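PDB 6B9V: beta-lactamase-like protein from Koribacter versatilis, which probably acts as a metal-dependent diphosphatase of the PhnP family, cleaving reactive photoproducts of FAD. Local coordinates for residues 85-88 with 89-92; 97-101 with 102-106; 167-171 with 172-176. All coordinates share one frame; numbering follows the deposited sequence.

Contact 1: 85-88 with 89-92; sequences LGLD and DVRP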
ATOM      1  N   LEU A  85      -2.555  -0.300   7.345  1.00 16.29           N
ATOM      2  CA  LEU A  85      -3.139  -0.837   6.090  1.00 17.43           C
ATOM      3  C   LEU A  85      -2.312  -1.942   5.403  1.00 19.32           C
ATOM      4  O   LEU A  85      -2.853  -2.703   4.582  1.00 23.00           O
ATOM      5  CB  LEU A  85      -3.399   0.293   5.086  1.00 15.31           C
ATOM      6  CG  LEU A  85      -4.679   1.084   5.367  1.00 19.92           C
ATOM      7  CD1 LEU A  85      -4.915   2.179   4.332  1.00 22.60           C
ATOM      8  CD2 LEU A  85      -5.915   0.175   5.500  1.00 24.63           C
ATOM      9  N   GLY A  86      -1.030  -2.069   5.748  1.00 17.43           N
ATOM     10  CA  GLY A  86      -0.174  -3.094   5.146  1.00 16.77           C
ATOM     11  C   GLY A  86      -0.333  -4.523   5.672  1.00 16.59           C
ATOM     12  O   GLY A  86       0.335  -5.493   5.208  1.00 17.74           O
ATOM     13  N   LEU A  87      -1.230  -4.672   6.644  1.00 14.79           N
ATOM     14  CA  LEU A  87      -1.401  -5.987   7.262  1.00 16.29           C
ATOM     15  C   LEU A  87      -1.870  -6.986   6.197  1.00 14.76           C
ATOM     16  O   LEU A  87      -1.497  -8.162   6.226  1.00 18.40           O
ATOM     17  CB  LEU A  87      -2.389  -5.930   8.435  1.00 16.02           C
ATOM     18  CG  LEU A  87      -2.636  -7.278   9.124  1.00 20.78           C
ATOM     19  CD1 LEU A  87      -1.333  -7.817   9.713  1.00 18.96           C
ATOM     20  CD2 LEU A  87      -3.710  -7.157  10.217  1.00 21.58           C
ATOM     21  N   ASP A  88      -2.669  -6.506   5.248  1.00 19.46           N
ATOM     22  CA  ASP A  88      -3.102  -7.343   4.129  1.00 19.43           C
ATOM     23  C   ASP A  88      -1.886  -7.984   3.449  1.00 22.84           C
ATOM     24  O   ASP A  88      -1.894  -9.176   3.095  1.00 26.67           O
ATOM     25  CB  ASP A  88      -3.913  -6.504   3.124  1.00 21.88           C
ATOM     26  CG  ASP A  88      -4.192  -7.248   1.836  1.00 30.71           C
ATOM     27  OD1 ASP A  88      -4.958  -8.229   1.887  1.00 27.56           O
ATOM     28  OD2 ASP A  88      -3.654  -6.847   0.778  1.00 31.66           O
ATOM     29  N   ASP A  89      -0.823  -7.202   3.307  1.00 19.54           N
ATOM     30  CA  ASP A  89       0.364  -7.658   2.588  1.00 17.13           C
ATOM     31  C   ASP A  89       1.283  -8.491   3.458  1.00 20.96           C
ATOM     32  O   ASP A  89       2.248  -9.059   2.957  1.00 18.56           O
ATOM     33  CB  ASP A  89       1.112  -6.466   1.994  1.00 14.82           C
ATOM     34  CG  ASP A  89       0.542  -6.068   0.637  1.00 25.51           C
ATOM     35  OD1 ASP A  89       0.197  -6.989  -0.138  1.00 29.06           O
ATOM     36  OD2 ASP A  89       0.425  -4.868   0.345  1.00 22.86           O
ATOM     37  N   VAL A  90       0.983  -8.580   4.751  1.00 19.77           N
ATOM     38  CA  VAL A  90       1.673  -9.586   5.583  1.00 20.65           C
ATOM     39  C   VAL A  90       1.268 -11.070   5.269  1.00 20.31           C
ATOM     40  O   VAL A  90       2.021 -12.007   5.538  1.00 21.36           O
ATOM     41  CB  VAL A  90       1.443  -9.282   7.095  1.00 24.06           C
ATOM     42  CG1 VAL A  90       2.023 -10.370   7.992  1.00 24.87           C
ATOM     43  CG2 VAL A  90       2.057  -7.929   7.452  1.00 20.88           C
ATOM     44  N   ARG A  91       0.102 -11.281   4.667  1.00 25.83           N
ATOM     45  CA  ARG A  91      -0.435 -12.640   4.476  1.00 25.31           C
ATOM     46  C   ARG A  91       0.501 -13.726   3.878  1.00 19.26           C
ATOM     47  O   ARG A  91       0.523 -14.850   4.385  1.00 22.71           O
ATOM     48  CB  ARG A  91      -1.721 -12.546   3.643  1.00 32.11           C
ATOM     49  CG  ARG A  91      -2.960 -12.263   4.506  1.00 38.71           C
ATOM     50  CD  ARG A  91      -4.002 -11.388   3.806  1.00 42.12           C
ATOM     51  NE  ARG A  91      -4.264 -11.815   2.434  1.00 52.76           N
ATOM     52  CZ  ARG A  91      -5.156 -11.243   1.632  1.00 61.64           C
ATOM     53  NH1 ARG A  91      -5.877 -10.224   2.068  1.00 66.88           N
ATOM     54  NH2 ARG A  91      -5.326 -11.691   0.397  1.00 66.33           N
ATOM     55  N   PRO A  92       1.308 -13.411   2.842  1.00 25.56           N
ATOM     56  CA  PRO A  92       2.148 -14.507   2.327  1.00 29.19           C
ATOM     57  C   PRO A  92       3.282 -14.942   3.268  1.00 30.89           C
ATOM     58  O   PRO A  92       3.889 -15.990   3.038  1.00 26.37           O
ATOM     59  CB  PRO A  92       2.742 -13.927   1.031  1.00 30.36           C
ATOM     60  CG  PRO A  92       1.913 -12.717   0.719  1.00 28.00           C
ATOM     61  CD  PRO A  92       1.476 -12.185   2.043  1.00 25.63           C
TER
HETATM   62  O   HOH W   1      -2.484  -4.634   0.352  1.00 26.06           O

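Contact 2: 97-101 with 102-106; sequences RITGG and ARVPL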
ATOM      1  N   ARG A  97       4.233 -22.958   5.945  1.00 45.32           N
ATOM      2  CA  ARG A  97       5.453 -23.178   5.179  1.00 50.81           C
ATOM      3  C   ARG A  97       6.578 -22.288   5.671  1.00 51.68           C
ATOM      4  O   ARG A  97       7.686 -22.752   5.930  1.00 57.12           O
ATOM      5  CB  ARG A  97       5.214 -22.899   3.695  1.00 59.42           C
ATOM      6  CG  ARG A  97       3.869 -23.361   3.158  1.00 67.97           C
ATOM      7  CD  ARG A  97       3.297 -22.324   2.198  1.00 71.81           C
ATOM      8  NE  ARG A  97       4.341 -21.646   1.435  1.00 76.75           N
ATOM      9  CZ  ARG A  97       4.112 -20.687   0.545  1.00 79.55           C
ATOM     10  NH1 ARG A  97       2.871 -20.293   0.298  1.00 75.97           N
ATOM     11  NH2 ARG A  97       5.127 -20.124  -0.101  1.00 83.12           N
ATOM     12  N   ILE A  98       6.271 -20.998   5.797  1.00 43.72           N
ATOM     13  CA  ILE A  98       7.255 -19.992   6.175  1.00 40.18           C
ATOM     14  C   ILE A  98       7.399 -19.863   7.688  1.00 38.14           C
ATOM     15  O   ILE A  98       8.511 -19.750   8.206  1.00 43.86           O
ATOM     16  CB  ILE A  98       6.893 -18.607   5.582  1.00 50.03           C
ATOM     17  CG1 ILE A  98       7.180 -18.587   4.079  1.00 48.18           C
ATOM     18  CG2 ILE A  98       7.659 -17.485   6.283  1.00 45.05           C
ATOM     19  CD1 ILE A  98       7.108 -17.212   3.473  1.00 45.93           C
ATOM     20  N   THR A  99       6.277 -19.881   8.397  1.00 33.21           N
ATOM     21  CA  THR A  99       6.303 -19.605   9.827  1.00 31.45           C
ATOM     22  C   THR A  99       6.936 -20.751  10.595  1.00 45.04           C
ATOM     23  O   THR A  99       7.657 -20.537  11.568  1.00 46.72           O
ATOM     24  CB  THR A  99       4.894 -19.360  10.392  1.00 31.71           C
ATOM     25  OG1 THR A  99       4.078 -20.514  10.147  1.00 35.18           O
ATOM     26  CG2 THR A  99       4.250 -18.121   9.758  1.00 30.52           C
ATOM     27  N   GLY A 100       6.659 -21.971  10.150  1.00 49.55           N
ATOM     28  CA  GLY A 100       7.111 -23.155  10.851  1.00 50.01           C
ATOM     29  C   GLY A 100       5.958 -23.820  11.570  1.00 49.67           C
ATOM     30  O   GLY A 100       6.133 -24.852  12.214  1.00 54.24           O
ATOM     31  N   GLY A 101       4.774 -23.228  11.466  1.00 43.54           N
ATOM     32  CA  GLY A 101       3.587 -23.828  12.039  1.00 42.11           C
ATOM     33  C   GLY A 101       2.720 -22.890  12.851  1.00 41.91           C
ATOM     34  O   GLY A 101       1.497 -23.011  12.838  1.00 48.93           O
ATOM     35  N   ALA A 102       3.346 -21.959  13.561  1.00 38.19           N
ATOM     36  CA  ALA A 102       2.610 -21.035  14.418  1.00 37.86           C
ATOM     37  C   ALA A 102       2.090 -19.828  13.647  1.00 37.67           C
ATOM     38  O   ALA A 102       2.670 -19.419  12.642  1.00 41.20           O
ATOM     39  CB  ALA A 102       3.488 -20.572  15.569  1.00 43.71           C
ATOM     40  N   ARG A 103       0.988 -19.261  14.125  1.00 31.90           N
ATOM     41  CA  ARG A 103       0.507 -17.998  13.587  1.00 31.07           C
ATOM     42  C   ARG A 103       1.506 -16.890  13.905  1.00 34.23           C
ATOM     43  O   ARG A 103       2.260 -16.989  14.876  1.00 34.04           O
ATOM     44  CB  ARG A 103      -0.866 -17.643  14.161  1.00 36.96           C
ATOM     45  CG  ARG A 103      -1.968 -18.657  13.866  1.00 47.90           C
ATOM     46  CD  ARG A 103      -3.249 -18.258  14.574  1.00 55.56           C
ATOM     47  NE  ARG A 103      -4.381 -19.102  14.207  1.00 68.19           N
ATOM     48  CZ  ARG A 103      -5.572 -19.038  14.793  1.00 80.34           C
ATOM     49  NH1 ARG A 103      -5.785 -18.174  15.779  1.00 82.98           N
ATOM     50  NH2 ARG A 103      -6.551 -19.842  14.399  1.00 85.36           N
ATOM     51  N   VAL A 104       1.507 -15.846  13.081  1.00 30.25           N
ATOM     52  CA  VAL A 104       2.255 -14.619  13.372  1.00 25.43           C
ATOM     53  C   VAL A 104       1.551 -13.852  14.497  1.00 27.50           C
ATOM     54  O   VAL A 104       0.371 -13.498  14.372  1.00 27.00           O
ATOM     55  CB  VAL A 104       2.377 -13.710  12.118  1.00 29.30           C
ATOM     56  CG1 VAL A 104       3.066 -12.373  12.453  1.00 23.18           C
ATOM     57  CG2 VAL A 104       3.111 -14.426  10.987  1.00 26.17           C
ATOM     58  N   PRO A 105       2.259 -13.605  15.608  1.00 24.13           N
ATOM     59  CA  PRO A 105       1.616 -12.861  16.692  1.00 26.26           C
ATOM     60  C   PRO A 105       1.632 -11.339  16.463  1.00 25.37           C
ATOM     61  O   PRO A 105       2.660 -10.771  16.104  1.00 24.40           O
ATOM     62  CB  PRO A 105       2.448 -13.248  17.917  1.00 22.70           C
ATOM     63  CG  PRO A 105       3.815 -13.509  17.365  1.00 25.67           C
ATOM     64  CD  PRO A 105       3.635 -14.010  15.946  1.00 25.23           C
ATOM     65  N   LEU A 106       0.477 -10.708  16.651  1.00 24.84           N
ATOM     66  CA  LEU A 106       0.338  -9.258  16.598  1.00 23.35           C
ATOM     67  C   LEU A 106       0.119  -8.720  18.000  1.00 24.30           C
ATOM     68  O   LEU A 106      -0.658  -9.273  18.756  1.00 27.13           O
ATOM     69  CB  LEU A 106      -0.836  -8.839  15.719  1.00 26.07           C
ATOM     70  CG  LEU A 106      -1.086  -9.518  14.380  1.00 31.95           C
ATOM     71  CD1 LEU A 106      -2.274  -8.833  13.725  1.00 28.37           C
ATOM     72  CD2 LEU A 106       0.137  -9.465  13.483  1.00 23.67           C
TER

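Contact 3: 167-171 with 172-176; sequences GYRFG and SAAYL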
ATOM      1  N   GLY A 167       4.602   4.320  22.324  1.00 16.62           N
ATOM      2  CA  GLY A 167       5.901   4.135  21.708  1.00 17.53           C
ATOM      3  C   GLY A 167       6.507   2.952  22.444  1.00 17.66           C
ATOM      4  O   GLY A 167       5.855   2.390  23.316  1.00 20.48           O
ATOM      5  N   TYR A 168       7.730   2.552  22.107  1.00 16.12           N
ATOM      6  CA  TYR A 168       8.330   1.411  22.801  1.00 17.69           C
ATOM      7  C   TYR A 168       9.794   1.606  23.093  1.00 14.79           C
ATOM      8  O   TYR A 168      10.516   2.148  22.278  1.00 19.18           O
ATOM      9  CB  TYR A 168       8.150   0.124  21.979  1.00 19.53           C
ATOM     10  CG  TYR A 168       6.699  -0.231  21.785  1.00 17.90           C
ATOM     11  CD1 TYR A 168       5.994   0.211  20.670  1.00 19.72           C
ATOM     12  CD2 TYR A 168       6.022  -0.981  22.741  1.00 19.43           C
ATOM     13  CE1 TYR A 168       4.643  -0.103  20.506  1.00 21.47           C
ATOM     14  CE2 TYR A 168       4.690  -1.298  22.589  1.00 21.26           C
ATOM     15  CZ  TYR A 168       4.004  -0.860  21.475  1.00 19.09           C
ATOM     16  OH  TYR A 168       2.680  -1.183  21.351  1.00 20.05           O
ATOM     17  N   ARG A 169      10.229   1.141  24.262  1.00 16.61           N
ATOM     18  CA  ARG A 169      11.645   1.118  24.561  1.00 15.90           C
ATOM     19  C   ARG A 169      12.096  -0.333  24.572  1.00 21.21           C
ATOM     20  O   ARG A 169      11.434  -1.196  25.137  1.00 20.43           O
ATOM     21  CB  ARG A 169      11.962   1.775  25.910  1.00 16.72           C
ATOM     22  CG  ARG A 169      13.432   1.664  26.282  1.00 19.48           C
ATOM     23  CD  ARG A 169      13.772   2.391  27.568  1.00 24.33           C
ATOM     24  NE  ARG A 169      15.206   2.294  27.853  1.00 29.19           N
ATOM     25  CZ  ARG A 169      15.922   3.237  28.470  1.00 29.82           C
ATOM     26  NH1 ARG A 169      15.344   4.363  28.870  1.00 22.17           N
ATOM     27  NH2 ARG A 169      17.224   3.056  28.684  1.00 29.48           N
ATOM     28  N   PHE A 170      13.232  -0.600  23.953  1.00 18.02           N
ATOM     29  CA  PHE A 170      13.763  -1.948  23.904  1.00 22.98           C
ATOM     30  C   PHE A 170      15.282  -1.851  24.024  1.00 20.81           C
ATOM     31  O   PHE A 170      15.952  -1.296  23.148  1.00 22.15           O
ATOM     32  CB  PHE A 170      13.317  -2.670  22.618  1.00 22.11           C
ATOM     33  CG  PHE A 170      13.217  -1.768  21.403  1.00 19.96           C
ATOM     34  CD1 PHE A 170      12.095  -0.979  21.193  1.00 16.96           C
ATOM     35  CD2 PHE A 170      14.225  -1.752  20.446  1.00 22.59           C
ATOM     36  CE1 PHE A 170      11.996  -0.149  20.083  1.00 21.41           C
ATOM     37  CE2 PHE A 170      14.125  -0.931  19.324  1.00 21.98           C
ATOM     38  CZ  PHE A 170      13.010  -0.130  19.146  1.00 22.59           C
ATOM     39  N   GLY A 171      15.808  -2.351  25.141  1.00 25.14           N
ATOM     40  CA  GLY A 171      17.230  -2.232  25.433  1.00 23.76           C
ATOM     41  C   GLY A 171      17.652  -0.768  25.428  1.00 24.50           C
ATOM     42  O   GLY A 171      17.004   0.073  26.056  1.00 24.74           O
ATOM     43  N   SER A 172      18.713  -0.452  24.694  1.00 21.99           N
ATOM     44  CA  SER A 172      19.199   0.928  24.644  1.00 23.87           C
ATOM     45  C   SER A 172      18.557   1.748  23.519  1.00 22.10           C
ATOM     46  O   SER A 172      19.053   2.829  23.182  1.00 17.62           O
ATOM     47  CB  SER A 172      20.725   0.951  24.491  1.00 23.87           C
ATOM     48  OG  SER A 172      21.125   0.238  23.334  1.00 27.43           O
ATOM     49  N   ALA A 173      17.458   1.258  22.949  1.00 16.55           N
ATOM     50  CA  ALA A 173      16.785   2.022  21.894  1.00 19.29           C
ATOM     51  C   ALA A 173      15.320   2.326  22.238  1.00 19.58           C
ATOM     52  O   ALA A 173      14.711   1.614  23.024  1.00 22.31           O
ATOM     53  CB  ALA A 173      16.875   1.271  20.583  1.00 23.63           C
ATOM     54  N   ALA A 174      14.760   3.389  21.667  1.00 16.27           N
ATOM     55  CA  ALA A 174      13.339   3.674  21.847  1.00 15.29           C
ATOM     56  C   ALA A 174      12.756   4.307  20.586  1.00 17.24           C
ATOM     57  O   ALA A 174      13.414   5.065  19.869  1.00 16.38           O
ATOM     58  CB  ALA A 174      13.095   4.569  23.070  1.00 14.62           C
ATOM     59  N   TYR A 175      11.506   3.971  20.319  1.00 15.71           N
ATOM     60  CA  TYR A 175      10.837   4.398  19.107  1.00 13.86           C
ATOM     61  C   TYR A 175       9.510   5.037  19.480  1.00 15.65           C
ATOM     62  O   TYR A 175       8.601   4.361  19.977  1.00 14.83           O
ATOM     63  CB  TYR A 175      10.629   3.208  18.175  1.00 13.99           C
ATOM     64  CG  TYR A 175       9.948   3.561  16.876  1.00 17.52           C
ATOM     65  CD1 TYR A 175      10.651   4.173  15.850  1.00 11.05           C
ATOM     66  CD2 TYR A 175       8.597   3.279  16.678  1.00 14.58           C
ATOM     67  CE1 TYR A 175      10.023   4.496  14.630  1.00 10.61           C
ATOM     68  CE2 TYR A 175       7.964   3.605  15.474  1.00 16.83           C
ATOM     69  CZ  TYR A 175       8.686   4.208  14.460  1.00 13.72           C
ATOM     70  OH  TYR A 175       8.063   4.528  13.256  1.00 15.28           O
ATOM     71  N   LEU A 176       9.404   6.341  19.246  1.00 13.42           N
ATOM     72  CA  LEU A 176       8.202   7.100  19.592  1.00 15.02           C
ATOM     73  C   LEU A 176       7.722   7.922  18.411  1.00 20.88           C
ATOM     74  O   LEU A 176       8.343   8.918  18.061  1.00 25.66           O
ATOM     75  CB  LEU A 176       8.458   8.058  20.757  1.00 20.15           C
ATOM     76  CG  LEU A 176       8.345   7.533  22.187  1.00 18.90           C
ATOM     77  CD1 LEU A 176       9.450   6.569  22.499  1.00 26.11           C
ATOM     78  CD2 LEU A 176       8.378   8.730  23.130  1.00 32.27           C
TER

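Contact 1: 85-88 with 89-92
Asp-88 and Asp-89, adjacent in the chain, turn their carboxylate planes 49° apart, with Asp-88 OD2 4.0 Å from Asp-89 OD1. Such closeness of like charges would probably be unfavourable alone, but nearby groups probably offset it. A water donates to Asp-88 OD2 at 2.5 Å and, weakly, to Asp-89 OD2 at 2.9 Å, tying the two acids together. Arg-39 of the second subunit makes a salt bridge to Asp-89 OD1, and Tyr-122 OH is hydrogen-bonded to Asp-88 OD1. The backbone beneath is the short, weakly bonded helix 87-90, which passes into a 3-10 turn at 91-92. Its spacing of three residues appears in Val-90 N bonding Leu-87 O at 2.9 Å and Arg-91 N bonding Asp-88 O at 3.3 Å. This helix lies soon after the manganese ligands Asp-82 and His-83 in the sequence. Within it, CG of Asp-88 is anti to the backbone N (chi1 170°), which carries the carboxylate to the side where Arg-91 lies. The arginine chain, bent at chi2 and chi3, runs past the Asp-88 carbonyl oxygen, CD being 3.1 Å from Asp-88 O. The guanidinium, turned 84° from the carboxylate plane, brings NH1 up to Asp-88 OD1 in a probable salt bridge whose detail is doubtful, since the two atoms are modelled too close together. Apart from the charged groups, Leu-87 CD1 meets Val-90 CG2 at 4.1 Å, and both side chains also touch Thr-55.

Contact 2: 97-101 with 102-106
Thr-99 reaches Ala-102 across two successive glycines, Gly-100 and Gly-101, whose phi values both exceed 100°. At these backbone angles a beta carbon would press on the carbonyl O of the preceding residue, so the sharp exit from the helix depends on their lacking one. The hydroxyl of Thr-99 bridges the bend. Gly-101 N donates to Thr-99 OG1 over 3.1 Å, and the N-H...O angle of 166° makes the bond nearly straight; an acceptor serving the amide two residues on defines an ST turn. The same OG1 also lies 3.1 Å from Ala-102 O, a weak hydrogen bond at most, since its single proton could instead serve the carbonyl of Phe-95 or Pro-96, each also a weak bond. OG1 faces the turning chain because it sits between the backbone N and carbonyl carbon of Thr-99 (chi1 59°). That rotation leaves the methyl beside the backbone N, where Thr-99 CG2 packs 3.5 Å from Ala-102 O and, a little farther on, meets Val-104 CG2 at 4.1 Å. The two branched side chains meet methyl to methyl, a small apolar contact beside the exposed glycines, with Val-104 buried. The loop thus carries the chain from helix 96-99 into strand 104-108, which lies between strands 73-75 and 136-140 of a seven-stranded mixed sheet, with Val-104 resting on Ile-74 and Ser-94.

Contact 3: 167-171 with 172-176
Ala-173, Phe-170 and Tyr-175 bury the most surface in this tight beta hairpin, whose strands 163-170 and 173-176 belong to one of the two mixed sheets of the metallo-beta-lactamase fold. The short strand segments run antiparallel, their directions 175° apart and their axes 4.7 Å from each other at closest approach. A type II' turn from Phe-170 to Ala-173 closes the hairpin, with Gly-171 at the corner where phi is positive. Phe-170 and Ala-173 form a hydrogen-bonded pair: Ala-173 N donates to Phe-170 O at 3.0 Å. Farther along, Tyr-168 and Tyr-175 form the next such pair, Tyr-175 N to Tyr-168 O measuring 2.9 Å. All four of these side chains lie on one face of the sheet. Phe-170 has CG between its backbone N and carbonyl carbon (chi1 35°), which lays the ring back over the partner strand. There CE2 meets Ala-173 CB at 3.7 Å, while CB of Tyr-175 comes to the ring's edge, 4.1 Å from Phe-170 CE1. Phe-153 also stacks on this ring. The tyrosine ring then leads away from strand 163-170, bringing its side chain about 6 Å from the side chains of the manganese ligands His-83 and Asp-178. Ala-173 O meets Phe-170 twice: it accepts from Phe-170 N at 2.8 Å in a nearly straight bond, and it lies 4.0 Å above the centre of the aromatic ring.

How the contacts relate
Contacts 1 and 3 are buried, contact 2 lies mostly at the surface, and none shares a helix or strand with another. Contacts 1 and 2 are neighbours in series: Pro-92 O packs 3.5 Å from Ile-98 CD1, and Leu-87 CD2 meets Leu-106 CD1 at 4.1 Å. Contact 3 stands apart, its nearest atoms about 13 Å from contact 1 and about 9 Å from contact 2. The chemistry follows location. Charged groups and a water dominate contact 1, which faces the second subunit; one hydroxyl and two glycines shape contact 2; paired backbone bonds and an aromatic ring build contact 3, beside the manganese site.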